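Local coordinates for protein cyclin homolog (Herpesvirus saimiri, PDB 2F2C) that acts as a viral homologue of D-type cyclins and may promote cellular transformation and rapid T-cell proliferation during latent infection of susceptible hosts, at residues V77-L80 / D81-L84; L192-P195 / G196-C199. All coordinates share one frame; numbering follows the deposited sequence.

Contact 1: residues V77-L80 / D81-L84; sequences VSIL and DRYL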
ATOM      1  N   VAL A  77     -16.344  -4.267  -0.909  1.00 69.11           N
ATOM      2  CA  VAL A  77     -17.397  -4.605   0.056  1.00 68.92           C
ATOM      3  C   VAL A  77     -17.262  -3.759   1.330  1.00 69.30           C
ATOM      4  O   VAL A  77     -18.236  -3.222   1.867  1.00 69.15           O
ATOM      5  CB  VAL A  77     -17.345  -6.093   0.434  1.00 68.60           C
ATOM      6  CG1 VAL A  77     -18.283  -6.400   1.568  1.00 68.13           C
ATOM      7  CG2 VAL A  77     -17.722  -6.960  -0.749  1.00 70.56           C
ATOM      8  N   SER A  78     -16.028  -3.647   1.806  1.00 69.90           N
ATOM      9  CA  SER A  78     -15.721  -2.869   2.967  1.00 69.65           C
ATOM     10  C   SER A  78     -16.166  -1.446   2.753  1.00 69.56           C
ATOM     11  O   SER A  78     -16.898  -0.901   3.588  1.00 69.99           O
ATOM     12  CB  SER A  78     -14.237  -2.901   3.217  1.00 69.80           C
ATOM     13  OG  SER A  78     -13.951  -2.181   4.399  1.00 72.44           O
ATOM     14  N   ILE A  79     -15.755  -0.851   1.629  1.00 69.16           N
ATOM     15  CA  ILE A  79     -16.117   0.539   1.315  1.00 68.66           C
ATOM     16  C   ILE A  79     -17.622   0.713   1.325  1.00 68.80           C
ATOM     17  O   ILE A  79     -18.125   1.691   1.875  1.00 68.18           O
ATOM     18  CB  ILE A  79     -15.544   0.996  -0.042  1.00 68.58           C
ATOM     19  CG1 ILE A  79     -14.035   1.229   0.039  1.00 67.41           C
ATOM     20  CG2 ILE A  79     -16.206   2.284  -0.508  1.00 68.24           C
ATOM     21  CD1 ILE A  79     -13.420   1.458  -1.313  1.00 65.51           C
ATOM     22  N   LEU A  80     -18.327  -0.255   0.735  1.00 69.53           N
ATOM     23  CA  LEU A  80     -19.790  -0.212   0.617  1.00 69.98           C
ATOM     24  C   LEU A  80     -20.438  -0.149   1.989  1.00 70.20           C
ATOM     25  O   LEU A  80     -21.195   0.784   2.257  1.00 70.16           O
ATOM     26  CB  LEU A  80     -20.332  -1.394  -0.194  1.00 69.92           C
ATOM     27  CG  LEU A  80     -21.841  -1.697  -0.085  1.00 71.19           C
ATOM     28  CD1 LEU A  80     -22.693  -0.676  -0.855  1.00 71.91           C
ATOM     29  CD2 LEU A  80     -22.194  -3.124  -0.529  1.00 70.17           C
ATOM     30  N   ASP A  81     -20.121  -1.107   2.861  1.00 70.71           N
ATOM     31  CA  ASP A  81     -20.694  -1.117   4.224  1.00 71.38           C
ATOM     32  C   ASP A  81     -20.387   0.160   5.002  1.00 71.36           C
ATOM     33  O   ASP A  81     -21.308   0.844   5.456  1.00 71.30           O
ATOM     34  CB  ASP A  81     -20.253  -2.349   5.019  1.00 71.57           C
ATOM     35  CG  ASP A  81     -20.761  -3.646   4.412  1.00 73.46           C
ATOM     36  OD1 ASP A  81     -21.845  -3.628   3.776  1.00 72.75           O
ATOM     37  OD2 ASP A  81     -20.130  -4.731   4.514  1.00 75.97           O
ATOM     38  N   ARG A  82     -19.100   0.487   5.133  1.00 71.28           N
ATOM     39  CA  ARG A  82     -18.683   1.733   5.773  1.00 70.99           C
ATOM     40  C   ARG A  82     -19.490   2.910   5.261  1.00 71.11           C
ATOM     41  O   ARG A  82     -20.058   3.652   6.053  1.00 71.30           O
ATOM     42  CB  ARG A  82     -17.197   1.996   5.543  1.00 70.81           C
ATOM     43  CG  ARG A  82     -16.273   1.294   6.519  1.00 70.77           C
ATOM     44  CD  ARG A  82     -14.803   1.599   6.292  1.00 71.14           C
ATOM     45  NE  ARG A  82     -14.243   0.778   5.223  1.00 72.67           N
ATOM     46  CZ  ARG A  82     -13.130   1.060   4.551  1.00 73.39           C
ATOM     47  NH1 ARG A  82     -12.439   2.167   4.819  1.00 73.81           N
ATOM     48  NH2 ARG A  82     -12.705   0.227   3.598  1.00 73.16           N
ATOM     49  N   TYR A  83     -19.549   3.064   3.937  1.00 71.55           N
ATOM     50  CA  TYR A  83     -20.307   4.142   3.298  1.00 71.83           C
ATOM     51  C   TYR A  83     -21.770   4.129   3.702  1.00 72.38           C
ATOM     52  O   TYR A  83     -22.374   5.183   3.891  1.00 72.57           O
ATOM     53  CB  TYR A  83     -20.206   4.083   1.769  1.00 71.57           C
ATOM     54  CG  TYR A  83     -21.058   5.130   1.094  1.00 71.35           C
ATOM     55  CD1 TYR A  83     -20.682   6.478   1.115  1.00 72.08           C
ATOM     56  CD2 TYR A  83     -22.262   4.790   0.468  1.00 70.58           C
ATOM     57  CE1 TYR A  83     -21.490   7.470   0.517  1.00 72.33           C
ATOM     58  CE2 TYR A  83     -23.076   5.773  -0.138  1.00 70.56           C
ATOM     59  CZ  TYR A  83     -22.682   7.109  -0.108  1.00 71.29           C
ATOM     60  OH  TYR A  83     -23.451   8.084  -0.706  1.00 70.40           O
ATOM     61  N   LEU A  84     -22.343   2.940   3.833  1.00 73.18           N
ATOM     62  CA  LEU A  84     -23.765   2.835   4.152  1.00 73.77           C
ATOM     63  C   LEU A  84     -24.052   2.798   5.648  1.00 74.64           C
ATOM     64  O   LEU A  84     -25.165   2.443   6.051  1.00 74.70           O
ATOM     65  CB  LEU A  84     -24.427   1.659   3.418  1.00 73.48           C
ATOM     66  CG  LEU A  84     -24.668   1.807   1.913  1.00 72.29           C
ATOM     67  CD1 LEU A  84     -25.223   0.521   1.392  1.00 73.13           C
ATOM     68  CD2 LEU A  84     -25.610   2.946   1.571  1.00 71.08           C
TER
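The guanidinium of Arg-82 meets Ser-78 at its edge: Ser-78 CB lies in the plane, while the hydroxyl oxygen sits slightly tilted from it. The main bond runs from Arg-82 NH2 to Ser-78 OG at 2.8 Å, clearly bent, with a second one from NE to the same oxygen at 3.1 Å, so one hydroxyl oxygen takes both N-H groups, the second only weakly. With OG anti to the backbone N (chi1 -177°), the hydroxyl lies beside its own carbonyl carbon, where the guanidinium, brought back by the bend at chi3 (-82°), meets it. NH2 also donates to Thr-147 O, which should help fix the rotation of the group.

The carboxylate of Asp-81 runs alongside Val-77, pointing the same way, with OD2 3.9 Å from Val-77 CG1. Its polar partners come from other parts of the chain: OD1 accepts from Trp-41 NE1 and OD2 forms a salt bridge with Arg-52, an arrangement that would favour the charged form of this buried acid. Leu-80 and Leu-84 meet at a slant through their CD1 methyls, 3.6 Å apart.

Beneath these side chains runs regular i to i+4 bonding, from Asp-81 N to Val-77 O (3.0 Å) through to Leu-84 N and Leu-80 O (2.9 Å); Leu-84 is the first residue whose backbone angles are no longer helical. This is the C-terminal end of helix 72-83, largely buried here, in the all-helical cyclin box, where it packs against helices 49-65, 94-109 and 129-142.

Contact 2: residues L192-P195 / G196-C199; sequences LLSP and GLIC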
ATOM      1  N   LEU A 192     -20.087  -9.524   9.541  1.00 80.77           N
ATOM      2  CA  LEU A 192     -19.865  -9.184  10.933  1.00 80.32           C
ATOM      3  C   LEU A 192     -18.611  -9.837  11.529  1.00 79.75           C
ATOM      4  O   LEU A 192     -18.146  -9.422  12.585  1.00 80.42           O
ATOM      5  CB  LEU A 192     -21.108  -9.543  11.772  1.00 80.66           C
ATOM      6  CG  LEU A 192     -22.558  -9.289  11.286  1.00 81.21           C
ATOM      7  CD1 LEU A 192     -23.582  -9.434  12.440  1.00 80.99           C
ATOM      8  CD2 LEU A 192     -22.749  -7.930  10.602  1.00 81.92           C
ATOM      9  N   LEU A 193     -18.062 -10.848  10.872  1.00 78.76           N
ATOM     10  CA  LEU A 193     -16.897 -11.549  11.414  1.00 78.05           C
ATOM     11  C   LEU A 193     -15.610 -10.773  11.174  1.00 77.69           C
ATOM     12  O   LEU A 193     -15.516  -9.967  10.250  1.00 77.93           O
ATOM     13  CB  LEU A 193     -16.783 -12.962  10.849  1.00 77.98           C
ATOM     14  CG  LEU A 193     -18.098 -13.749  10.835  1.00 79.24           C
ATOM     15  CD1 LEU A 193     -18.080 -14.810   9.744  1.00 80.25           C
ATOM     16  CD2 LEU A 193     -18.457 -14.345  12.203  1.00 79.58           C
ATOM     17  N   SER A 194     -14.615 -10.996  12.021  1.00 77.02           N
ATOM     18  CA  SER A 194     -13.383 -10.250  11.902  1.00 76.19           C
ATOM     19  C   SER A 194     -12.585 -10.843  10.744  1.00 75.31           C
ATOM     20  O   SER A 194     -12.594 -12.064  10.531  1.00 75.32           O
ATOM     21  CB  SER A 194     -12.609 -10.249  13.226  1.00 76.37           C
ATOM     22  OG  SER A 194     -11.557 -11.198  13.231  1.00 77.29           O
ATOM     23  N   PRO A 195     -11.947  -9.977   9.963  1.00 74.42           N
ATOM     24  CA  PRO A 195     -11.277 -10.416   8.742  1.00 73.85           C
ATOM     25  C   PRO A 195     -10.390 -11.636   8.970  1.00 73.36           C
ATOM     26  O   PRO A 195     -10.400 -12.562   8.159  1.00 73.57           O
ATOM     27  CB  PRO A 195     -10.459  -9.202   8.311  1.00 73.51           C
ATOM     28  CG  PRO A 195     -10.919  -8.069   9.153  1.00 73.83           C
ATOM     29  CD  PRO A 195     -11.887  -8.520  10.158  1.00 74.04           C
ATOM     30  N   GLY A 196      -9.652 -11.652  10.071  1.00 72.79           N
ATOM     31  CA  GLY A 196      -8.751 -12.760  10.354  1.00 72.01           C
ATOM     32  C   GLY A 196      -9.516 -14.057  10.501  1.00 71.90           C
ATOM     33  O   GLY A 196      -9.051 -15.096  10.060  1.00 72.03           O
ATOM     34  N   LEU A 197     -10.691 -14.007  11.124  1.00 71.54           N
ATOM     35  CA  LEU A 197     -11.513 -15.205  11.247  1.00 71.18           C
ATOM     36  C   LEU A 197     -12.063 -15.681   9.898  1.00 71.34           C
ATOM     37  O   LEU A 197     -11.914 -16.862   9.554  1.00 71.22           O
ATOM     38  CB  LEU A 197     -12.637 -15.015  12.268  1.00 70.99           C
ATOM     39  CG  LEU A 197     -12.210 -15.195  13.727  1.00 70.01           C
ATOM     40  CD1 LEU A 197     -13.350 -14.828  14.671  1.00 67.38           C
ATOM     41  CD2 LEU A 197     -11.679 -16.612  13.992  1.00 67.75           C
ATOM     42  N   ILE A 198     -12.686 -14.776   9.137  1.00 71.05           N
ATOM     43  CA  ILE A 198     -13.113 -15.110   7.776  1.00 71.06           C
ATOM     44  C   ILE A 198     -11.993 -15.857   7.038  1.00 71.46           C
ATOM     45  O   ILE A 198     -12.218 -16.933   6.474  1.00 71.48           O
ATOM     46  CB  ILE A 198     -13.485 -13.851   6.993  1.00 70.84           C
ATOM     47  CG1 ILE A 198     -14.587 -13.060   7.696  1.00 70.93           C
ATOM     48  CG2 ILE A 198     -13.879 -14.211   5.559  1.00 70.04           C
ATOM     49  CD1 ILE A 198     -14.675 -11.617   7.189  1.00 71.69           C
ATOM     50  N   CYS A 199     -10.783 -15.289   7.077  1.00 72.00           N
ATOM     51  CA  CYS A 199      -9.616 -15.871   6.423  1.00 71.51           C
ATOM     52  C   CYS A 199      -9.254 -17.243   6.943  1.00 71.12           C
ATOM     53  O   CYS A 199      -9.150 -18.161   6.165  1.00 71.41           O
ATOM     54  CB  CYS A 199      -8.397 -14.984   6.573  1.00 71.46           C
ATOM     55  SG  CYS A 199      -7.028 -15.678   5.613  1.00 73.85           S
TER
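Leu-193 reaches across the start of helix 195-208 to Ile-198, forming a hydrophobic staple that joins the residue before the N-cap to the fourth residue of the helix. Leu-193 CB lies 3.8 Å from Ile-198 CG1. With CG1 anti to its own carbonyl carbon (chi1 -57°), Ile-198 turns this branch back toward the incoming chain, and its terminal CD1 comes to 3.6 Å from Leu-193 O and 3.9 Å from Pro-195 CA. The isoleucine therefore lies against the backbone of the cap as well as the leucine.

Ser-194 occupies the N-cap, and Pro-195, which has no amide hydrogen to offer, fills the first helical position. The hydroxyl of Ser-194 stays 3.6 Å from Leu-197 N, without a hydrogen bond between them. Its partner is instead Glu-31, whose OE1 also takes the amide of Gly-196; an acidic group so placed at a helix start is probably favoured by the helix dipole. Val-238 of helix 232-247 packs on Leu-193, and Ala-152 on Ile-198.

The first helical turn is closed by Ser-194 O, which accepts from Ile-198 N at 3.1 Å with an N-H...O angle of 161°, and more weakly from Leu-197 N at 2.8 Å.

Contact 1 precedes contact 2 along the chain, and each belongs to a different half of this two-domain cyclin: 77-84 ends helix 72-83 in the N-terminal cyclin domain, whereas 192-199 starts helix 195-208 in the C-terminal one. Their centres lie 16 Å apart and their nearest atoms about 7 Å, so they do not touch and share no helix. Both meet the loop between helix 129-142 and helix 156-162: Arg-82 and Ser-78 touch Ala-149, and Ile-198 touches Ala-152. Glu-31, at the end of the N-terminal helix 21-31, accepts hydrogen bonds from the start of helix 195-208. Both contacts therefore probably adjoin the segment connecting the two boxes.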